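Local coordinates for protein GrgF (Penicillium sp. sh18, PDB 6LZH) that acts as a polyketide transferase of the alpha/beta hydrolase fold, fusing two polyketide chains by Claisen condensation in the biosynthesis of gregatin A, at the interface of chains A and B. Coordinates in Å, arbitrary orientation; residue numbers count along the deposited sequence, not the author numbering. Chains: chain A/B, GrgF.

The interface of chains A and B. Residues chain A 88-89, 92, 127; chain B 158, 213, 216-217.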
loop_
_atom_site.group_PDB
_atom_site.type_symbol
_atom_site.label_atom_id
_atom_site.label_comp_id
_atom_site.label_asym_id
_atom_site.label_seq_id
_atom_site.Cartn_x
_atom_site.Cartn_y
_atom_site.Cartn_z
ATOM N N ALA A 88 -4.302 -8.335 -3.541
ATOM C CA ALA A 88 -4.744 -7.951 -4.875
ATOM C C ALA A 88 -3.673 -8.274 -5.901
ATOM O O ALA A 88 -3.979 -8.760 -6.995
ATOM C CB ALA A 88 -5.074 -6.454 -4.918
ATOM N N GLU A 89 -2.409 -7.967 -5.580
ATOM C CA GLU A 89 -1.317 -8.316 -6.484
ATOM C C GLU A 89 -1.318 -9.807 -6.773
ATOM O O GLU A 89 -1.104 -10.232 -7.914
ATOM C CB GLU A 89 0.019 -7.905 -5.876
ATOM C CG GLU A 89 0.368 -6.449 -6.050
ATOM C CD GLU A 89 1.745 -6.161 -5.489
ATOM O OE1 GLU A 89 2.758 -6.573 -6.098
ATOM O OE2 GLU A 89 1.801 -5.565 -4.413
ATOM N N HIS A 92 -3.581 -10.890 -9.477
ATOM C CA HIS A 92 -2.986 -10.761 -10.811
ATOM C C HIS A 92 -2.133 -11.986 -11.151
ATOM O O HIS A 92 -2.118 -12.455 -12.295
ATOM C CB HIS A 92 -2.118 -9.506 -10.912
ATOM C CG HIS A 92 -2.762 -8.253 -10.402
ATOM N ND1 HIS A 92 -4.119 -8.023 -10.477
ATOM C CD2 HIS A 92 -2.226 -7.159 -9.804
ATOM C CE1 HIS A 92 -4.393 -6.837 -9.958
ATOM N NE2 HIS A 92 -3.260 -6.288 -9.548
ATOM N N PHE A 127 -7.085 -2.687 -11.337
ATOM C CA PHE A 127 -5.760 -2.606 -11.934
ATOM C C PHE A 127 -5.561 -3.535 -13.123
ATOM O O PHE A 127 -4.697 -3.253 -13.969
ATOM C CB PHE A 127 -4.687 -2.927 -10.876
ATOM C CG PHE A 127 -4.738 -2.036 -9.667
ATOM C CD1 PHE A 127 -4.899 -0.663 -9.809
ATOM C CD2 PHE A 127 -4.616 -2.566 -8.386
ATOM C CE1 PHE A 127 -4.950 0.177 -8.691
ATOM C CE2 PHE A 127 -4.649 -1.733 -7.271
ATOM C CZ PHE A 127 -4.824 -0.353 -7.433
ATOM N N MET B 158 0.804 -5.145 -15.622
ATOM C CA MET B 158 0.331 -6.522 -15.715
ATOM C C MET B 158 1.276 -7.365 -16.563
ATOM O O MET B 158 1.547 -8.524 -16.236
ATOM C CB MET B 158 -1.100 -6.562 -16.270
ATOM C CG MET B 158 -2.170 -6.039 -15.313
ATOM S SD MET B 158 -2.071 -6.757 -13.652
ATOM C CE MET B 158 -1.337 -5.435 -12.699
ATOM N N TYR B 213 1.928 1.447 -10.582
ATOM C CA TYR B 213 0.936 0.547 -10.001
ATOM C C TYR B 213 0.793 0.775 -8.496
ATOM O O TYR B 213 -0.320 0.948 -7.977
ATOM C CB TYR B 213 1.334 -0.905 -10.291
ATOM C CG TYR B 213 0.429 -1.932 -9.636
ATOM C CD1 TYR B 213 0.669 -2.377 -8.345
ATOM C CD2 TYR B 213 -0.663 -2.457 -10.318
ATOM C CE1 TYR B 213 -0.160 -3.300 -7.741
ATOM C CE2 TYR B 213 -1.495 -3.391 -9.723
ATOM C CZ TYR B 213 -1.245 -3.801 -8.445
ATOM O OH TYR B 213 -2.066 -4.716 -7.862
ATOM N N LEU B 216 -0.942 4.180 -7.184
ATOM C CA LEU B 216 -2.377 4.427 -7.245
ATOM C C LEU B 216 -3.070 4.004 -5.959
ATOM O O LEU B 216 -4.129 4.546 -5.627
ATOM C CB LEU B 216 -3.000 3.713 -8.452
ATOM C CG LEU B 216 -2.708 4.294 -9.846
ATOM C CD1 LEU B 216 -3.497 3.538 -10.912
ATOM C CD2 LEU B 216 -2.996 5.788 -9.933
ATOM N N SER B 217 -2.500 3.049 -5.225
ATOM C CA SER B 217 -3.041 2.680 -3.929
ATOM C C SER B 217 -2.395 3.463 -2.785
ATOM O O SER B 217 -2.630 3.136 -1.615
ATOM C CB SER B 217 -2.916 1.162 -3.714
ATOM O OG SER B 217 -1.585 0.741 -3.450
#
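B:Tyr213 reaches tip to tip toward A:His92, and its phenol OH shares a hydrogen bond with the imidazole NE2 at 2.6 Å. The bond is short but bent, 133° at the hydrogen, and either partner could donate. A tyrosine suits this place because its long flat ring reaches across the subunit boundary and still ends in a polar atom. With CG anti to the backbone N (chi1 175°), the ring is carried away from its own helix into chain A. There it meets A:Phe127, a flat apolar surface, edge-to-face, the planes 60° apart, and CE2 of B:Tyr213 lies 3.4 Å from CB of A:Phe127. On the opposite side of the ring, the methylene CG of A:Glu89 crosses obliquely, tilted from the ring plane, 3.6 Å from the tyrosine CE1, so this acidic residue contributes its aliphatic stem. The histidine offers a nitrogen at its tip and two flat faces: the flexible, unbranched B:Met158 lays its methyl CE over one, 3.5 Å from CD2 of A:His92, while the carbonyl O of A:Ala88, one helical turn earlier, sits 3.4 Å above the centre of the other. An alanine in place of B:Tyr213 would probably leave NE2 without its cross-subunit mate and open a gap between A:Phe127 and A:Glu89. Packing is looser where CB of the aliphatic B:Leu216 stays 4.0 Å from CE1 of A:Phe127 and the small B:Ser217 merely skirts the ring. The patch centre is about 17 Å from the active-site A:Cys115. In this possibly biological two-fold dimer, helices 84-99 and 116-127 of one alpha/beta hydrolase fold meet helices 150-165 and 210-216 of the other, with B:Ser217 in the loop just after.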